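Local coordinates for putative ABC type-2 transporter (Thermotoga maritima MSB8, PDB 3CNI), which is probably part of an ABC-2 type membrane transporter, the chain here being a domain cut from the longer membrane protein, at residues 36-41 with 48-53; 111-114 with 118-121. All coordinates share one frame; numbering follows the deposited sequence. Where two conformers were deposited one is given.

Contact 1: 36-41 with 48-53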
loop_
_atom_site.group_PDB
_atom_site.type_symbol
_atom_site.label_atom_id
_atom_site.label_comp_id
_atom_site.label_asym_id
_atom_site.label_seq_id
_atom_site.Cartn_x
_atom_site.Cartn_y
_atom_site.Cartn_z
ATOM N N ASP A 36 -17.658 2.869 1.108
ATOM C CA ASP A 36 -19.090 2.903 1.381
ATOM C C ASP A 36 -19.369 2.765 2.874
ATOM O O ASP A 36 -19.498 1.655 3.391
ATOM C CB ASP A 36 -19.809 1.796 0.607
ATOM C CG ASP A 36 -21.304 1.789 0.856
ATOM O OD1 ASP A 36 -21.786 2.654 1.616
ATOM O OD2 ASP A 36 -21.998 0.918 0.289
ATOM N N ILE A 37 -19.462 3.899 3.560
ATOM C CA ILE A 37 -19.601 3.907 5.012
ATOM C C ILE A 37 -20.753 3.012 5.459
ATOM O O ILE A 37 -21.906 3.241 5.095
ATOM C CB ILE A 37 -19.830 5.331 5.550
ATOM C CG1 ILE A 37 -18.686 6.252 5.123
ATOM C CG2 ILE A 37 -19.969 5.312 7.064
ATOM C CD1 ILE A 37 -18.835 7.677 5.612
ATOM N N VAL A 38 -20.456 2.112 6.362
ATOM C CA VAL A 38 -21.433 1.222 6.892
ATOM C C VAL A 38 -21.733 1.545 8.345
ATOM O O VAL A 38 -22.834 1.383 8.797
ATOM C CB VAL A 38 -20.927 -0.207 6.748
ATOM C CG1 VAL A 38 -21.372 -1.046 7.851
ATOM C CG2 VAL A 38 -21.331 -0.779 5.457
ATOM N N TYR A 39 -20.750 2.108 8.999
ATOM C CA TYR A 39 -20.954 2.751 10.243
ATOM C C TYR A 39 -19.841 3.707 10.471
ATOM O O TYR A 39 -18.719 3.452 10.140
ATOM C CB TYR A 39 -20.939 1.732 11.322
ATOM C CG TYR A 39 -20.657 2.255 12.676
ATOM C CD1 TYR A 39 -21.661 2.728 13.462
ATOM C CD2 TYR A 39 -19.399 2.219 13.193
ATOM C CE1 TYR A 39 -21.418 3.171 14.703
ATOM C CE2 TYR A 39 -19.150 2.656 14.441
ATOM C CZ TYR A 39 -20.163 3.134 15.194
ATOM O OH TYR A 39 -19.930 3.567 16.465
ATOM N N ALA A 40 -20.176 4.833 11.048
ATOM C CA ALA A 40 -19.233 5.886 11.258
ATOM C C ALA A 40 -19.506 6.399 12.630
ATOM O O ALA A 40 -20.545 6.935 12.866
ATOM C CB ALA A 40 -19.466 6.942 10.276
ATOM N N GLY A 41 -18.574 6.237 13.541
ATOM C CA GLY A 41 -18.789 6.698 14.900
ATOM C C GLY A 41 -17.718 6.210 15.855
ATOM O O GLY A 41 -16.612 5.866 15.438
ATOM N N GLU A 48 -18.715 -3.347 14.670
ATOM C CA GLU A 48 -18.650 -4.778 14.519
ATOM C C GLU A 48 -19.987 -5.359 14.096
ATOM O O GLU A 48 -20.059 -6.360 13.396
ATOM C CB GLU A 48 -18.199 -5.458 15.808
ATOM C CG GLU A 48 -18.377 -6.960 15.683
ATOM C CD GLU A 48 -17.521 -7.777 16.614
ATOM O OE1 GLU A 48 -18.037 -8.195 17.672
ATOM O OE2 GLU A 48 -16.347 -8.044 16.266
ATOM N N GLU A 49 -21.060 -4.714 14.526
ATOM C CA GLU A 49 -22.383 -5.216 14.259
ATOM C C GLU A 49 -22.861 -4.829 12.874
ATOM O O GLU A 49 -23.435 -5.642 12.161
ATOM C CB GLU A 49 -23.344 -4.796 15.355
ATOM C CG GLU A 49 -23.057 -5.560 16.680
ATOM N N ALA A 50 -22.548 -3.613 12.462
ATOM C CA ALA A 50 -22.817 -3.187 11.087
ATOM C C ALA A 50 -21.995 -4.015 10.085
ATOM O O ALA A 50 -22.462 -4.287 8.988
ATOM C CB ALA A 50 -22.575 -1.683 10.895
ATOM N N VAL A 51 -20.809 -4.452 10.492
ATOM C CA VAL A 51 -19.907 -5.185 9.611
ATOM C C VAL A 51 -20.376 -6.639 9.404
ATOM O O VAL A 51 -20.384 -7.148 8.305
ATOM C CB VAL A 51 -18.439 -5.141 10.114
ATOM C CG1 VAL A 51 -17.761 -6.354 9.734
ATOM C CG2 VAL A 51 -17.714 -3.879 9.559
ATOM N N LYS A 52 -20.782 -7.284 10.485
ATOM C CA LYS A 52 -21.249 -8.654 10.457
ATOM C C LYS A 52 -22.605 -8.717 9.739
ATOM O O LYS A 52 -22.936 -9.679 9.059
ATOM C CB LYS A 52 -21.290 -9.243 11.898
ATOM C CG LYS A 52 -19.875 -9.389 12.582
ATOM C CD LYS A 52 -19.759 -10.518 13.696
ATOM C CE LYS A 52 -18.211 -10.890 13.891
ATOM N NZ LYS A 52 -17.659 -11.889 14.955
ATOM N N LYS A 53 -23.378 -7.665 9.874
ATOM C CA LYS A 53 -24.704 -7.584 9.263
ATOM C C LYS A 53 -24.570 -7.433 7.770
ATOM O O LYS A 53 -25.283 -8.000 6.979
ATOM C CB LYS A 53 -25.427 -6.345 9.798
ATOM C CG LYS A 53 -26.800 -6.089 9.232
ATOM C CD LYS A 53 -27.889 -6.310 10.295
#
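Val-38 and Ala-50 mark the closest backbone approach, 6.2 Å from CA to CA, where a kinked edge strand passes helix 44-54. The strand is bent at Val-38, and the CB atoms of Val-38 and Tyr-39 both point toward the helix. Val-38 touches with one branch. Its CG1 lies 3.3 Å from Ala-50 CB, shorter than van der Waals contact between two methyls. The same CG1 sits 3.6 Å from Ala-50 O, so it meets both the side chain and the carbonyl of this residue. Ala-50 CB is also 3.7 Å from Val-38 O. Tyr-39 adds its CB, 3.8 Å from Ala-50 CB. CG is anti to the backbone N (chi1 159°), and the ring runs forward along its own strand, past Gly-41. Gly-41 N sits over one face, toward the rim, and the hydroxyl takes a hydrogen bond from Asp-43 N. Tyr-39 also reaches the earlier turn of the helix at Glu-46 and Ala-47. Strand 36-41 is outermost in the sheet of this chain and is hydrogen-bonded to strand 12-17. The contact thus joins an edge strand of the mixed sheet to the helix that follows it. Val-51, next along the helix, packs on Ala-14 of strand 12-17. No hydrogen bond crosses between the two segments. The fit therefore depends on shape, and the small methyl of Ala-50 lets the strand come this close.

Contact 2: 111-114 with 118-121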
loop_
_atom_site.group_PDB
_atom_site.type_symbol
_atom_site.label_atom_id
_atom_site.label_comp_id
_atom_site.label_asym_id
_atom_site.label_seq_id
_atom_site.Cartn_x
_atom_site.Cartn_y
_atom_site.Cartn_z
ATOM N N SER A 111 -0.403 17.824 3.792
ATOM C CA SER A 111 -0.374 19.289 3.932
ATOM C C SER A 111 -0.384 19.686 5.387
ATOM O O SER A 111 0.040 20.838 5.778
ATOM C CB SER A 111 -1.624 19.941 3.325
ATOM O OG SER A 111 -1.512 20.155 1.946
ATOM N N PHE A 112 -0.901 18.772 6.211
ATOM C CA PHE A 112 -1.091 19.070 7.606
ATOM C C PHE A 112 0.216 18.778 8.365
ATOM O O PHE A 112 0.395 19.146 9.512
ATOM C CB PHE A 112 -2.319 18.307 8.139
ATOM C CG PHE A 112 -3.494 18.178 7.116
ATOM C CD1 PHE A 112 -4.204 16.996 6.988
ATOM C CD2 PHE A 112 -3.873 19.232 6.320
ATOM C CE1 PHE A 112 -5.246 16.871 6.085
ATOM C CE2 PHE A 112 -4.931 19.114 5.433
ATOM C CZ PHE A 112 -5.602 17.940 5.321
ATOM N N LEU A 113 1.134 18.183 7.660
ATOM C CA LEU A 113 2.396 17.826 8.263
ATOM C C LEU A 113 3.470 18.772 7.838
ATOM O O LEU A 113 4.639 18.579 8.166
ATOM C CB LEU A 113 2.766 16.402 7.889
ATOM C CG LEU A 113 1.725 15.333 8.224
ATOM C CD1 LEU A 113 2.191 13.976 7.695
ATOM C CD2 LEU A 113 1.439 15.326 9.735
ATOM N N LEU A 114 3.085 19.810 7.110
ATOM C CA LEU A 114 4.078 20.771 6.582
ATOM C C LEU A 114 4.459 21.801 7.628
ATOM O O LEU A 114 5.414 22.541 7.449
ATOM C CB LEU A 114 3.582 21.467 5.301
ATOM C CG LEU A 114 3.473 20.573 4.069
ATOM C CD1 LEU A 114 2.779 21.369 2.928
ATOM C CD2 LEU A 114 4.854 19.980 3.653
ATOM N N LYS A 118 9.380 18.941 13.350
ATOM C CA LYS A 118 9.009 17.721 14.077
ATOM C C LYS A 118 8.344 16.711 13.140
ATOM O O LYS A 118 8.561 15.501 13.265
ATOM C CB LYS A 118 8.065 18.020 15.266
ATOM C CG LYS A 118 8.734 18.676 16.433
ATOM N N LYS A 119 7.569 17.243 12.198
ATOM C CA LYS A 119 6.571 16.469 11.455
ATOM C C LYS A 119 7.055 15.955 10.117
ATOM O O LYS A 119 6.287 15.302 9.427
ATOM C CB LYS A 119 5.299 17.298 11.226
ATOM C CG LYS A 119 4.609 17.778 12.480
ATOM C CD LYS A 119 3.360 18.544 12.077
ATOM C CE LYS A 119 2.630 19.260 13.187
ATOM N NZ LYS A 119 1.483 20.029 12.537
ATOM N N ALA A 120 8.322 16.175 9.804
ATOM C CA ALA A 120 8.791 16.122 8.418
ATOM C C ALA A 120 9.031 14.725 7.925
ATOM O O ALA A 120 8.881 14.429 6.726
ATOM C CB ALA A 120 10.044 16.950 8.259
ATOM N N GLN A 121 9.399 13.847 8.865
ATOM C CA GLN A 121 9.522 12.364 8.631
ATOM C C GLN A 121 8.180 11.801 8.228
ATOM O O GLN A 121 8.020 10.928 7.307
ATOM C CB GLN A 121 9.932 11.646 9.944
ATOM C CG GLN A 121 10.376 12.615 11.099
#
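The long connection between helix 89-107 and strand 127-135 folds back on itself here, and Lys-119 reaches across to the backbone of Phe-112 and Leu-113. The nearest CA atoms are those of Leu-113 and Lys-119, 5.4 Å apart. Lys-119 gives the largest share of the contact, and it touches at CB, CD and NZ. Near the root of the side chain, Lys-119 CB rests 3.4 Å from Leu-113 O. Further out, Lys-119 CD lies 4.0 Å from Leu-113 CA and passes equally near Phe-112 O. At the tip, Lys-119 NZ gives a weak hydrogen bond of 3.3 Å to Phe-112 O. The torsions explain this reach. CG stands anti to the carbonyl carbon (chi1 -59°), and the chain beyond it is fully extended, so the side chain runs back along residues 111-114. Residues 111-112 belong to a 3-10 segment that begins earlier. The amine therefore meets a carbonyl of that segment, while the methylenes lie against the chain just beyond. Leu-113 faces Lys-119 less directly. Its CB comes to 4.0 Å from Lys-119 O, while its side chain also packs on Leu-122, Leu-123 and Pro-126 of the same connection. In one of its two conformers, the ring of Phe-112 packs on Ile-23 and Leu-26 of helix 22-32. Ser-111 and Leu-114 pack on Leu-89 of the second subunit, and Ala-120 and Gln-121 on its Tyr-153, which places this fold-back at the subunit interface.

How the contacts relate
Both segments of contact 1 precede those of contact 2 along the chain. Their centres are 32 Å apart, on opposite sides of the centre of the chain, and their nearest atoms are about 16 Å apart. They do not touch. Contact 1 joins edge strand 36-41 of the mixed sheet to helix 44-54, which follows it. Contact 2 belongs to an irregular connection leading into strand 127-135, an inner strand of the same sheet. Only contact 2 meets the second subunit. The two contacts lie on opposite sides of the domain, one within the chain and one beside the second subunit.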